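Local coordinates for uncharacterized protein (Saccharomonospora viridis, PDB 3RMQ) that is of unknown function but binds one zinc ion through a zinc-finger module of the zf-HC3 family, followed by short helices, at residues Y7-A12 and I64-A69; H24-Q27 and P31-A34; A89-L94 and C100-V105. The protein carries 1 engineered substitution. All blocks are in the same frame, centred on the assembly; numbering follows the deposited sequence.

Interaction 1: Y7-A12 and I64-A69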
loop_
_atom_site.group_PDB
_atom_site.type_symbol
_atom_site.label_atom_id
_atom_site.label_comp_id
_atom_site.label_asym_id
_atom_site.label_seq_id
_atom_site.Cartn_x
_atom_site.Cartn_y
_atom_site.Cartn_z
ATOM N N TYR A 7 -4.553 -11.615 0.725
ATOM C CA TYR A 7 -4.299 -10.208 1.063
ATOM C C TYR A 7 -5.611 -9.499 1.363
ATOM O O TYR A 7 -6.583 -9.640 0.622
ATOM C CB TYR A 7 -3.668 -9.471 -0.125
ATOM C CG TYR A 7 -2.332 -10.061 -0.531
ATOM C CD1 TYR A 7 -1.207 -9.875 0.270
ATOM C CD2 TYR A 7 -2.224 -10.874 -1.659
ATOM C CE1 TYR A 7 0.016 -10.418 -0.087
ATOM C CE2 TYR A 7 -1.003 -11.435 -2.014
ATOM C CZ TYR A 7 0.098 -11.209 -1.209
ATOM O OH TYR A 7 1.326 -11.752 -1.522
ATOM N N LEU A 8 -5.597 -8.657 2.378
ATOM C CA LEU A 8 -6.814 -7.891 2.741
ATOM C C LEU A 8 -6.403 -6.457 3.043
ATOM O O LEU A 8 -5.222 -6.187 3.335
ATOM C CB LEU A 8 -7.501 -8.483 3.974
ATOM C CG LEU A 8 -8.194 -9.864 3.786
ATOM C CD1 LEU A 8 -8.683 -10.347 5.090
ATOM C CD2 LEU A 8 -9.395 -9.736 2.752
ATOM N N TRP A 9 -7.377 -5.555 3.010
ATOM C CA TRP A 9 -7.147 -4.154 3.318
ATOM C C TRP A 9 -7.375 -3.889 4.798
ATOM O O TRP A 9 -8.240 -4.548 5.421
ATOM C CB TRP A 9 -8.109 -3.266 2.462
ATOM C CG TRP A 9 -7.793 -3.360 1.000
ATOM C CD1 TRP A 9 -8.235 -4.322 0.103
ATOM C CD2 TRP A 9 -6.937 -2.472 0.252
ATOM N NE1 TRP A 9 -7.684 -4.063 -1.154
ATOM C CE2 TRP A 9 -6.918 -2.930 -1.090
ATOM C CE3 TRP A 9 -6.193 -1.318 0.591
ATOM C CZ2 TRP A 9 -6.152 -2.288 -2.109
ATOM C CZ3 TRP A 9 -5.434 -0.657 -0.446
ATOM C CH2 TRP A 9 -5.433 -1.157 -1.756
ATOM N N GLN A 10 -6.645 -2.910 5.346
ATOM C CA GLN A 10 -6.895 -2.448 6.707
ATOM C C GLN A 10 -6.437 -1.002 6.856
ATOM O O GLN A 10 -5.282 -0.687 6.533
ATOM C CB GLN A 10 -6.141 -3.343 7.722
ATOM C CG GLN A 10 -6.174 -2.819 9.179
ATOM C CD GLN A 10 -7.594 -2.753 9.729
ATOM O OE1 GLN A 10 -8.316 -3.749 9.677
ATOM N NE2 GLN A 10 -8.012 -1.573 10.228
ATOM N N GLN A 11 -7.329 -0.139 7.325
ATOM C CA GLN A 11 -6.965 1.286 7.513
ATOM C C GLN A 11 -6.135 1.396 8.790
ATOM O O GLN A 11 -6.477 0.790 9.844
ATOM C CB GLN A 11 -8.202 2.158 7.658
ATOM C CG GLN A 11 -7.836 3.675 7.811
ATOM C CD GLN A 11 -9.048 4.539 7.777
ATOM O OE1 GLN A 11 -9.587 4.831 6.695
ATOM N NE2 GLN A 11 -9.541 4.927 8.957
ATOM N N ALA A 12 -5.040 2.158 8.726
ATOM C CA ALA A 12 -4.236 2.411 9.921
ATOM C C ALA A 12 -3.242 3.510 9.630
ATOM O O ALA A 12 -2.723 3.616 8.520
ATOM C CB ALA A 12 -3.481 1.120 10.346
ATOM N N ILE A 64 0.141 -0.760 -5.228
ATOM C CA ILE A 64 1.020 -1.203 -6.307
ATOM C C ILE A 64 1.668 -2.545 -5.912
ATOM O O ILE A 64 1.770 -3.447 -6.738
ATOM C CB ILE A 64 2.131 -0.159 -6.597
ATOM C CG1 ILE A 64 1.531 1.150 -7.137
ATOM C CG2 ILE A 64 3.211 -0.726 -7.554
ATOM C CD1 ILE A 64 0.538 0.960 -8.189
ATOM N N ALA A 65 2.123 -2.673 -4.658
ATOM C CA ALA A 65 2.711 -3.955 -4.188
ATOM C C ALA A 65 1.720 -5.117 -4.362
ATOM O O ALA A 65 2.090 -6.201 -4.810
ATOM C CB ALA A 65 3.167 -3.853 -2.772
ATOM N N LEU A 66 0.452 -4.881 -4.016
ATOM C CA LEU A 66 -0.608 -5.893 -4.190
ATOM C C LEU A 66 -0.800 -6.262 -5.671
ATOM O O LEU A 66 -0.803 -7.467 -6.044
ATOM C CB LEU A 66 -1.927 -5.364 -3.603
ATOM C CG LEU A 66 -3.119 -6.323 -3.728
ATOM C CD1 LEU A 66 -2.798 -7.720 -3.135
ATOM C CD2 LEU A 66 -4.380 -5.726 -3.037
ATOM N N ALA A 67 -0.941 -5.258 -6.550
ATOM C CA ALA A 67 -1.032 -5.573 -7.989
ATOM C C ALA A 67 0.149 -6.430 -8.446
ATOM O O ALA A 67 -0.000 -7.388 -9.186
ATOM C CB ALA A 67 -1.079 -4.290 -8.827
ATOM N N LYS A 68 1.344 -6.060 -8.022
ATOM C CA LYS A 68 2.529 -6.799 -8.439
ATOM C C LYS A 68 2.465 -8.251 -7.915
ATOM O O LYS A 68 2.727 -9.207 -8.687
ATOM C CB LYS A 68 3.786 -6.101 -7.934
ATOM C CG LYS A 68 5.098 -6.788 -8.361
ATOM C CD LYS A 68 5.390 -6.615 -9.836
ATOM C CE LYS A 68 6.690 -7.358 -10.185
ATOM N NZ LYS A 68 7.092 -7.199 -11.597
ATOM N N ALA A 69 2.101 -8.400 -6.624
ATOM C CA ALA A 69 2.030 -9.698 -5.968
ATOM C C ALA A 69 1.027 -10.555 -6.689
ATOM O O ALA A 69 1.168 -11.772 -6.716
ATOM C CB ALA A 69 1.595 -9.559 -4.500
#

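Interaction 2: H24-Q27 and P31-A34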
loop_
_atom_site.group_PDB
_atom_site.type_symbol
_atom_site.label_atom_id
_atom_site.label_comp_id
_atom_site.label_asym_id
_atom_site.label_seq_id
_atom_site.Cartn_x
_atom_site.Cartn_y
_atom_site.Cartn_z
ATOM N N HIS A 24 -0.162 -11.810 9.370
ATOM C CA HIS A 24 -0.765 -11.029 10.435
ATOM C C HIS A 24 -2.246 -11.280 10.612
ATOM O O HIS A 24 -2.952 -11.570 9.644
ATOM C CB HIS A 24 -0.565 -9.533 10.189
ATOM C CG HIS A 24 0.862 -9.152 10.022
ATOM N ND1 HIS A 24 1.706 -8.960 11.096
ATOM C CD2 HIS A 24 1.613 -8.968 8.909
ATOM C CE1 HIS A 24 2.912 -8.648 10.646
ATOM N NE2 HIS A 24 2.882 -8.649 9.325
ATOM N N ARG A 25 -2.685 -11.120 11.861
ATOM C CA ARG A 25 -4.100 -11.017 12.222
ATOM C C ARG A 25 -4.293 -9.625 12.747
ATOM O O ARG A 25 -3.589 -9.236 13.668
ATOM C CB ARG A 25 -4.382 -11.961 13.380
ATOM C CG ARG A 25 -5.462 -12.954 13.122
ATOM C CD ARG A 25 -5.389 -14.106 14.115
ATOM N NE ARG A 25 -5.674 -15.362 13.436
ATOM C CZ ARG A 25 -5.732 -16.550 14.030
ATOM N NH1 ARG A 25 -6.004 -17.627 13.309
ATOM N NH2 ARG A 25 -5.522 -16.662 15.338
ATOM N N VAL A 26 -5.262 -8.879 12.233
ATOM C CA VAL A 26 -5.489 -7.518 12.709
ATOM C C VAL A 26 -6.300 -7.440 14.001
ATOM O O VAL A 26 -7.247 -8.201 14.160
ATOM C CB VAL A 26 -6.294 -6.715 11.643
ATOM C CG1 VAL A 26 -6.807 -5.422 12.240
ATOM C CG2 VAL A 26 -5.445 -6.470 10.475
ATOM N N GLN A 27 -5.979 -6.483 14.882
ATOM C CA GLN A 27 -6.704 -6.318 16.147
ATOM C C GLN A 27 -6.428 -4.922 16.664
ATOM O O GLN A 27 -5.308 -4.408 16.519
ATOM C CB GLN A 27 -6.244 -7.351 17.167
ATOM C CG GLN A 27 -6.653 -7.040 18.605
ATOM C CD GLN A 27 -5.780 -7.782 19.611
ATOM O OE1 GLN A 27 -5.686 -9.011 19.571
ATOM N NE2 GLN A 27 -5.095 -7.033 20.484
ATOM N N PRO A 31 0.089 -3.869 16.604
ATOM C CA PRO A 31 0.746 -3.461 15.351
ATOM C C PRO A 31 0.698 -4.558 14.311
ATOM O O PRO A 31 0.709 -5.751 14.667
ATOM C CB PRO A 31 2.200 -3.257 15.767
ATOM C CG PRO A 31 2.368 -4.187 16.936
ATOM C CD PRO A 31 1.064 -4.077 17.690
ATOM N N PHE A 32 0.650 -4.183 13.036
ATOM C CA PHE A 32 0.968 -5.131 11.987
ATOM C C PHE A 32 1.843 -4.427 10.979
ATOM O O PHE A 32 1.936 -3.206 10.982
ATOM C CB PHE A 32 -0.302 -5.675 11.325
ATOM C CG PHE A 32 -1.089 -4.638 10.513
ATOM C CD1 PHE A 32 -2.011 -3.796 11.133
ATOM C CD2 PHE A 32 -0.897 -4.519 9.139
ATOM C CE1 PHE A 32 -2.744 -2.836 10.380
ATOM C CE2 PHE A 32 -1.603 -3.556 8.380
ATOM C CZ PHE A 32 -2.542 -2.705 9.007
ATOM N N THR A 33 2.503 -5.189 10.118
ATOM C CA THR A 33 3.331 -4.575 9.109
ATOM C C THR A 33 2.629 -4.800 7.777
ATOM O O THR A 33 2.296 -5.932 7.406
ATOM C CB THR A 33 4.727 -5.213 9.071
ATOM O OG1 THR A 33 5.362 -4.999 10.348
ATOM C CG2 THR A 33 5.560 -4.559 7.990
ATOM N N ALA A 34 2.409 -3.705 7.078
ATOM C CA ALA A 34 1.731 -3.737 5.781
ATOM C C ALA A 34 2.674 -4.189 4.643
ATOM O O ALA A 34 3.913 -4.289 4.813
ATOM C CB ALA A 34 1.219 -2.353 5.486
HETATM O O HOH W 1 -1.574 -7.587 14.121
#

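Interaction 3: A89-L94 and C100-V105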
loop_
_atom_site.group_PDB
_atom_site.type_symbol
_atom_site.label_atom_id
_atom_site.label_comp_id
_atom_site.label_asym_id
_atom_site.label_seq_id
_atom_site.Cartn_x
_atom_site.Cartn_y
_atom_site.Cartn_z
ATOM N N ALA A 89 9.160 10.069 -0.112
ATOM C CA ALA A 89 9.046 9.045 0.898
ATOM C C ALA A 89 8.353 7.817 0.317
ATOM O O ALA A 89 8.783 6.692 0.548
ATOM C CB ALA A 89 8.250 9.575 2.129
ATOM N N LEU A 90 7.268 8.037 -0.420
ATOM C CA LEU A 90 6.510 6.900 -0.984
ATOM C C LEU A 90 7.244 6.200 -2.098
ATOM O O LEU A 90 7.238 4.994 -2.172
ATOM C CB LEU A 90 5.159 7.350 -1.521
ATOM C CG LEU A 90 4.246 7.776 -0.370
ATOM C CD1 LEU A 90 3.059 8.534 -0.897
ATOM C CD2 LEU A 90 3.788 6.500 0.332
ATOM N N ILE A 91 7.865 6.971 -2.984
ATOM C CA ILE A 91 8.580 6.398 -4.122
ATOM C C ILE A 91 9.744 5.579 -3.624
ATOM O O ILE A 91 9.980 4.476 -4.102
ATOM C CB ILE A 91 9.065 7.502 -5.109
ATOM C CG1 ILE A 91 7.849 8.284 -5.645
ATOM C CG2 ILE A 91 9.872 6.881 -6.252
ATOM C CD1 ILE A 91 8.234 9.580 -6.458
ATOM N N THR A 92 10.498 6.097 -2.669
ATOM C CA THR A 92 11.665 5.339 -2.245
ATOM C C THR A 92 11.198 4.118 -1.434
ATOM O O THR A 92 11.831 3.057 -1.477
ATOM C CB THR A 92 12.707 6.212 -1.508
ATOM O OG1 THR A 92 12.132 6.733 -0.312
ATOM C CG2 THR A 92 13.156 7.365 -2.413
ATOM N N ARG A 93 10.064 4.235 -0.747
ATOM C CA ARG A 93 9.487 3.071 -0.074
ATOM C C ARG A 93 9.040 1.989 -1.106
ATOM O O ARG A 93 9.275 0.796 -0.907
ATOM C CB ARG A 93 8.313 3.512 0.817
ATOM C CG ARG A 93 7.702 2.397 1.643
ATOM C CD ARG A 93 6.606 2.986 2.639
ATOM N NE ARG A 93 7.197 4.000 3.518
ATOM C CZ ARG A 93 6.632 5.168 3.849
ATOM N NH1 ARG A 93 5.436 5.496 3.394
ATOM N NH2 ARG A 93 7.271 6.027 4.653
ATOM N N LEU A 94 8.420 2.400 -2.223
ATOM C CA LEU A 94 8.019 1.421 -3.258
ATOM C C LEU A 94 9.258 0.752 -3.871
ATOM O O LEU A 94 9.220 -0.432 -4.216
ATOM C CB LEU A 94 7.238 2.088 -4.389
ATOM C CG LEU A 94 6.730 1.178 -5.520
ATOM C CD1 LEU A 94 5.803 0.124 -4.975
ATOM C CD2 LEU A 94 6.000 2.004 -6.573
ATOM N N CYS A 100 12.882 -3.989 -9.653
ATOM C CA CYS A 100 13.426 -3.284 -10.809
ATOM C C CYS A 100 14.302 -2.071 -10.375
ATOM O O CYS A 100 14.488 -1.836 -9.180
ATOM C CB CYS A 100 12.293 -2.862 -11.745
ATOM S SG CYS A 100 10.981 -1.927 -10.933
ATOM N N SER A 101 14.877 -1.334 -11.329
ATOM C CA SER A 101 15.780 -0.230 -10.981
ATOM C C SER A 101 14.975 0.953 -10.441
ATOM O O SER A 101 13.761 1.025 -10.644
ATOM C CB SER A 101 16.598 0.219 -12.185
ATOM O OG SER A 101 15.773 0.838 -13.149
ATOM N N PHE A 102 15.633 1.869 -9.742
ATOM C CA PHE A 102 14.906 2.979 -9.157
ATOM C C PHE A 102 14.246 3.793 -10.260
ATOM O O PHE A 102 13.118 4.253 -10.118
ATOM C CB PHE A 102 15.824 3.867 -8.333
ATOM C CG PHE A 102 15.126 5.010 -7.714
ATOM C CD1 PHE A 102 14.357 4.830 -6.563
ATOM C CD2 PHE A 102 15.225 6.271 -8.274
ATOM C CE1 PHE A 102 13.687 5.908 -5.959
ATOM C CE2 PHE A 102 14.569 7.360 -7.711
ATOM C CZ PHE A 102 13.778 7.187 -6.531
ATOM N N GLY A 103 14.947 3.954 -11.377
ATOM C CA GLY A 103 14.398 4.696 -12.494
ATOM C C GLY A 103 13.154 4.024 -13.046
ATOM O O GLY A 103 12.223 4.690 -13.502
ATOM N N GLU A 104 13.144 2.695 -13.028
ATOM C CA GLU A 104 11.990 1.955 -13.505
ATOM C C GLU A 104 10.831 2.171 -12.546
ATOM O O GLU A 104 9.681 2.330 -12.988
ATOM C CB GLU A 104 12.324 0.475 -13.680
ATOM C CG GLU A 104 13.265 0.239 -14.860
ATOM C CD GLU A 104 13.592 -1.226 -15.090
ATOM O OE1 GLU A 104 13.877 -1.941 -14.109
ATOM O OE2 GLU A 104 13.566 -1.662 -16.262
ATOM N N VAL A 105 11.117 2.236 -11.244
ATOM C CA VAL A 105 10.046 2.539 -10.284
ATOM C C VAL A 105 9.480 3.936 -10.536
ATOM O O VAL A 105 8.261 4.121 -10.581
ATOM C CB VAL A 105 10.527 2.424 -8.825
ATOM C CG1 VAL A 105 9.482 3.000 -7.872
ATOM C CG2 VAL A 105 10.818 0.969 -8.499
#

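Interaction 1: Y7-A12 and I64-A69
Leu-66 on the helix meets Tyr-7 and Trp-9 of the strand with one methyl each, an example of how a branched side chain can serve two aromatic neighbours. The contact across the two segments is apolar. With CG anti to the backbone N (chi1 180°), the fork of Leu-66 swings from the flank of the helix toward the strand. Its CD1 lies 3.5 Å from Tyr-7 CD2 and also touches CG and CB, thus resting at the root of the phenol. Its CD2 takes the indole instead, 4.0 Å from Trp-9 CZ2, the two side chains crossing at a slant. Tyr-7 and Leu-66, by contrast, run past each other in opposite directions, which carries the phenol onward to the next turn of the helix. There the methyl CB of Ala-69 stands 3.7 Å from Tyr-7 OH and 4.0 Å from CZ of the same ring. Ala-69, three residues on from Leu-66, thus extends the contact along Tyr-7.

The side-chain hydrogen bonds lie on the strand, away from the helix. Gln-10 NE2 donates to Gln-11 O at 2.8 Å with an N-H...O angle of 164°, the acceptor lying close to the amide plane of Gln-10. The same NE2 also bonds to Asp-48 O, so two carbonyls hold this amide in place.

The axes of the short segments run nearly antiparallel, at 170°, with 10.7 Å between them at closest approach, leaving the gap to be bridged by side chains. Tyr-7 and Trp-9 both touch Val-18 of the partner strand 15-20. The side chain of Trp-9 comes to about 7 Å from the zinc ion, and the contact joins the beta hairpin of this zinc finger to the helix that starts in its CxxC motif, Cys-59 and Cys-62.

Interaction 2: H24-Q27 and P31-A34
A water lies 2.6 Å from Arg-25 O and 3.0 Å from Pro-31 O, placed to donate to both, though it has more acceptors in reach than protons to give. It links the backbone of the loop to the entry of the short strand.

The larger part of the contact is made by His-24, whose imidazole lies over the backbone of the strand. Thr-33 N sits 3.5 Å above the ring plane, displaced toward the rim. Over the same ring, Phe-32 CB makes a CH-pi contact, 4.2 Å from the centroid and 28° off the normal. The polar end of Thr-33 is engaged on the hairpin, where OG1 bonds to Thr-39 OG1.

Phe-32 has its CG between the backbone N and the carbonyl carbon (chi1 68°), CB staying over His-24 while the two side chains cross at about a right angle. Its ring comes loosely alongside Val-26, with Val-26 CG2 4.4 Å from Phe-32 CD1, while Gln-10, Ala-12, Val-40 and Pro-42 also touch the Phe-32 side chain. The loop is thus packed against the small antiparallel hairpin 32-33/39-40 of the zinc finger, whose connecting loop carries the zinc ligand Cys-36, with His-17 of strand 15-20 close by.

Interaction 3: A89-L94 and C100-V105
Phe-102 reaches from the first turn of its helix to Ile-91 and Thr-92 on the helix before it, and shows how one long side chain can close the gap between two consecutive helices. CB and CG serve as a stalk: CG is anti to the backbone N (chi1 -180°), which directs the phenyl out from the flank of its helix toward the other. The contact is reached at the far end of the ring. CE1 meets CG2 of Thr-92 at 3.9 Å and CG2 of Ile-91 as well. At the tip, CZ lies 3.9 Å from Ile-91 CG2, the side chains of Phe-102 and Ile-91 crossing at about a right angle. The phenyl end is therefore held by two methyl groups from successive residues. The hydroxyl of Thr-92 bonds to Pro-88 O on its own helix, and this rotamer leaves CG2 facing the phenyl.

One turn further on, Val-105 points at the same helix. Its CG1 packs 3.8 Å from Leu-94 CD2 and, more loosely, 4.2 Å from Ile-91 CG2, making this methyl a shared apolar point between the two buried residues.

Helix 102-109 starts with a capping box of Ser-101 and Glu-104. Glu-104 N donates to Ser-101 OG at 3.2 Å, and Ser-101 N returns a bond to Glu-104 OE1 at 3.0 Å, although Glu-104 is poorly ordered and this second bond is probably less firm than its length suggests.

Ala-95 of helix 88-97 also touches both Phe-102 and Val-105. Around the contact, Trp-86 packs on Ile-91 and Leu-94, Val-106 of helix 102-109 also touches Ile-91, and Leu-94 reaches Ile-64, so the helical pair leans on helix 60-69, which carries the zinc ligand Cys-62.

In the fold
Along the chain, interaction 2 is nested within the loop that interaction 1 closes, and interaction 3 follows in series. Interactions 1 and 2 lie wholly in the zinc-finger range, their centres about 12 Å apart, and they touch where Gln-10 and Ala-12 of strand 7-12 pack on Phe-32. Helix 60-69 provides one link to the other half: Ile-64 touches Leu-94, although the centres of interactions 1 and 3 are about 17 Å apart. Interactions 2 and 3 sit on opposite sides of the chain's centre, about 24 Å between centres, without touching. The two hairpins, which supply two of the four zinc ligands, and the C-terminal helices thus form one continuous body.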